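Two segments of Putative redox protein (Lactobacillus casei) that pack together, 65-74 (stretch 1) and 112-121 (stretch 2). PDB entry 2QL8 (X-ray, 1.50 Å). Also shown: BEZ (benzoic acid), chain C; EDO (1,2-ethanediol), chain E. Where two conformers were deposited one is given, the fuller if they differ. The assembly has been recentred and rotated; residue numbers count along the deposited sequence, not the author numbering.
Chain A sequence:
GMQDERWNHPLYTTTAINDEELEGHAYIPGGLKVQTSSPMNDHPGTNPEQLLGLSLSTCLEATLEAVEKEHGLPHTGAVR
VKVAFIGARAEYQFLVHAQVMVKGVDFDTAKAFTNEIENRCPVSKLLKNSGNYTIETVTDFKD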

# COMPACT_ATOMS: atom_id res chain seq x y z
N GLU A 65 14.44 -9.27 7.46
CA GLU A 65 14.61 -10.63 7.98
C GLU A 65 15.44 -11.48 7.01
O GLU A 65 16.34 -12.23 7.42
CB GLU A 65 13.25 -11.27 8.29
CG GLU A 65 13.39 -12.63 8.92
CD GLU A 65 12.09 -13.20 9.48
OE1 GLU A 65 11.02 -12.65 9.22
OE2 GLU A 65 12.17 -14.24 10.19
N ALA A 66 15.19 -11.33 5.72
CA ALA A 66 15.97 -12.05 4.69
C ALA A 66 17.45 -11.63 4.70
O ALA A 66 18.35 -12.48 4.67
CB ALA A 66 15.35 -11.87 3.26
N VAL A 67 17.69 -10.33 4.81
CA VAL A 67 19.05 -9.78 4.91
C VAL A 67 19.78 -10.28 6.15
O VAL A 67 20.92 -10.74 6.07
CB VAL A 67 19.07 -8.24 4.77
CG1 VAL A 67 20.45 -7.65 5.15
CG2 VAL A 67 18.62 -7.82 3.36
N GLU A 68 19.10 -10.24 7.28
CA GLU A 68 19.65 -10.74 8.53
C GLU A 68 20.09 -12.19 8.37
O GLU A 68 21.20 -12.57 8.75
CB GLU A 68 18.64 -10.62 9.66
CG GLU A 68 18.41 -9.22 10.17
CD GLU A 68 17.19 -9.13 11.06
OE1 GLU A 68 16.17 -9.77 10.69
OE2 GLU A 68 17.26 -8.46 12.10
N LYS A 69 19.21 -12.99 7.77
CA LYS A 69 19.50 -14.43 7.58
C LYS A 69 20.68 -14.66 6.64
O LYS A 69 21.51 -15.53 6.89
CB LYS A 69 18.28 -15.23 7.13
CG LYS A 69 17.24 -15.39 8.21
CD LYS A 69 16.04 -16.15 7.68
CE LYS A 69 14.86 -16.07 8.66
NZ LYS A 69 14.58 -17.34 9.37
N GLU A 70 20.80 -13.88 5.59
CA GLU A 70 21.94 -13.96 4.68
C GLU A 70 23.27 -13.64 5.41
O GLU A 70 24.34 -14.12 5.01
CB GLU A 70 21.77 -12.98 3.49
CG GLU A 70 20.75 -13.47 2.51
CD GLU A 70 20.35 -12.48 1.42
OE1 GLU A 70 20.92 -11.40 1.39
OE2 GLU A 70 19.49 -12.84 0.57
N HIS A 71 23.19 -12.81 6.45
CA HIS A 71 24.33 -12.47 7.32
C HIS A 71 24.51 -13.41 8.53
O HIS A 71 25.39 -13.18 9.37
CB HIS A 71 24.18 -11.03 7.76
CG HIS A 71 24.46 -10.05 6.67
ND1 HIS A 71 25.69 -9.46 6.48
CD2 HIS A 71 23.64 -9.53 5.73
CE1 HIS A 71 25.62 -8.64 5.44
NE2 HIS A 71 24.39 -8.67 4.96
N GLY A 72 23.68 -14.44 8.63
CA GLY A 72 23.77 -15.41 9.72
C GLY A 72 23.28 -14.93 11.08
O GLY A 72 23.68 -15.46 12.12
N LEU A 73 22.39 -13.93 11.08
CA LEU A 73 21.97 -13.24 12.29
C LEU A 73 20.52 -13.59 12.60
O LEU A 73 19.71 -13.86 11.72
CB LEU A 73 22.13 -11.74 12.14
CG LEU A 73 23.50 -11.18 11.82
CD1 LEU A 73 23.39 -9.67 11.73
CD2 LEU A 73 24.51 -11.64 12.88
N PRO A 74 20.19 -13.58 13.89
CA PRO A 74 18.80 -13.76 14.28
C PRO A 74 18.00 -12.51 13.91
O PRO A 74 18.56 -11.48 13.56
CB PRO A 74 18.89 -13.96 15.79
CG PRO A 74 20.07 -13.12 16.18
CD PRO A 74 21.07 -13.33 15.05
N ALA A 112 23.75 -0.06 7.06
CA ALA A 112 24.05 -0.87 5.90
C ALA A 112 22.85 -1.74 5.56
O ALA A 112 22.48 -1.88 4.38
CB ALA A 112 25.31 -1.70 6.14
N PHE A 113 22.25 -2.36 6.58
CA PHE A 113 21.07 -3.23 6.34
C PHE A 113 19.92 -2.39 5.81
O PHE A 113 19.14 -2.87 4.99
CB PHE A 113 20.65 -3.97 7.61
CG PHE A 113 21.56 -5.08 8.03
CD1 PHE A 113 22.74 -5.39 7.37
CD2 PHE A 113 21.18 -5.86 9.11
CE1 PHE A 113 23.52 -6.46 7.83
CE2 PHE A 113 21.98 -6.93 9.57
CZ PHE A 113 23.12 -7.23 8.90
N THR A 114 19.78 -1.17 6.31
CA THR A 114 18.68 -0.26 5.84
C THR A 114 18.86 0.05 4.37
O THR A 114 17.90 0.02 3.61
CB THR A 114 18.57 1.02 6.72
OG1 THR A 114 18.41 0.65 8.09
CG2 THR A 114 17.40 1.89 6.29
N ASN A 115 20.09 0.36 3.96
CA ASN A 115 20.39 0.60 2.56
C ASN A 115 20.05 -0.64 1.71
O ASN A 115 19.51 -0.49 0.59
CB ASN A 115 21.85 1.03 2.33
CG ASN A 115 22.19 2.36 2.96
OD1 ASN A 115 21.32 3.19 3.22
ND2 ASN A 115 23.49 2.59 3.19
N GLU A 116 20.41 -1.83 2.21
CA GLU A 116 20.16 -3.09 1.51
C GLU A 116 18.66 -3.26 1.28
O GLU A 116 18.22 -3.60 0.18
CB GLU A 116 20.67 -4.33 2.29
CG GLU A 116 22.17 -4.68 2.14
CD GLU A 116 22.47 -6.10 2.58
OE1 GLU A 116 22.02 -7.09 1.93
OE2 GLU A 116 23.13 -6.22 3.63
N ILE A 117 17.87 -3.08 2.36
CA ILE A 117 16.42 -3.34 2.27
C ILE A 117 15.72 -2.26 1.42
O ILE A 117 14.76 -2.54 0.70
CB ILE A 117 15.72 -3.61 3.62
CG1 ILE A 117 15.52 -2.33 4.46
CG2 ILE A 117 16.43 -4.75 4.43
CD1 ILE A 117 14.79 -2.58 5.80
N GLU A 118 16.22 -1.04 1.48
CA GLU A 118 15.65 0.04 0.67
C GLU A 118 15.68 -0.32 -0.82
O GLU A 118 14.70 -0.07 -1.55
CB GLU A 118 16.43 1.35 0.87
CG GLU A 118 15.89 2.53 0.09
CD GLU A 118 16.74 3.79 0.23
OE1 GLU A 118 17.83 3.77 0.87
OE2 GLU A 118 16.29 4.81 -0.34
N ASN A 119 16.79 -0.97 -1.24
CA ASN A 119 17.00 -1.37 -2.62
C ASN A 119 16.25 -2.63 -3.03
O ASN A 119 16.07 -2.86 -4.21
CB ASN A 119 18.48 -1.61 -2.87
CG ASN A 119 19.28 -0.34 -2.87
OD1 ASN A 119 18.76 0.75 -3.19
ND2 ASN A 119 20.58 -0.45 -2.52
N ARG A 120 15.92 -3.49 -2.06
CA ARG A 120 15.33 -4.81 -2.34
C ARG A 120 13.82 -4.90 -2.10
O ARG A 120 13.14 -5.67 -2.76
CB ARG A 120 16.04 -5.89 -1.53
CG ARG A 120 17.44 -6.19 -2.05
CD ARG A 120 18.29 -7.04 -1.12
NE ARG A 120 17.72 -8.37 -0.90
CZ ARG A 120 18.40 -9.39 -0.36
NH1 ARG A 120 19.68 -9.23 -0.01
NH2 ARG A 120 17.85 -10.56 -0.17
N CYS A 121 13.31 -4.14 -1.15
CA CYS A 121 11.91 -4.24 -0.76
C CYS A 121 10.98 -3.82 -1.92
O CYS A 121 11.11 -2.71 -2.43
CB CYS A 121 11.68 -3.33 0.45
SG CYS A 121 9.94 -2.97 0.86
C BEZ C . 14.62 -10.29 -1.01
O1 BEZ C . 15.26 -11.39 -1.16
O2 BEZ C . 15.00 -9.31 -1.52
C1 BEZ C . 13.32 -10.18 -0.29
C2 BEZ C . 12.95 -11.24 0.55
C3 BEZ C . 11.73 -11.17 1.23
C4 BEZ C . 10.91 -10.06 1.05
C5 BEZ C . 11.29 -9.01 0.19
C6 BEZ C . 12.47 -9.03 -0.47
C1 EDO E . 26.84 -8.00 9.81
O1 EDO E . 27.04 -9.00 8.83
C2 EDO E . 28.18 -7.47 10.23
O2 EDO E . 28.87 -8.55 10.87
O HOH W 1 22.75 -9.71 2.44

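The helix that runs through 65-70 and the helix of stretch 2 cross at 125°, their axes 10.1 Å apart at closest approach, and V67 fills the space between them. Its CA-to-CB bond points toward the other helix, and with chi1 t the two methyls divide the hole formed by F113, E116, I117 and R120: CG1 lies over the face of the F113 ring, 4.1 Å from its centroid, while CG2 meets I117 CG2 at 3.9 Å and lies over the R120 guanidinium.

F113 starts sideways, but chi1 m brings its ring to stretch 1, where L73 CD1 touches the edge, 3.7 Å from F113 CZ. L73 is delivered there by a Schellman turn, in which G72 takes the positive phi that glycine readily adopts and L73 N bonds back to E68 O at 2.9 Å.

Polar pairs flank this apolar centre. R120, with chi3 p, bonds E70 end-on: NH1 to E70 OE1 and NH2 to E70 OE2, both 2.9 Å and nearly straight. NH2 spends its second hydrogen on BEZ O1 and NE its one on BEZ O2, each at 2.9 Å, so one guanidinium serves both E70 and the bound benzoic acid. H71, chi1 m, donates from NE2 to E116 OE2 at 3.1 Å. E70 OE1 and E116 OE1, like charges 4.5 Å apart, are bridged by water 1, which donates to both.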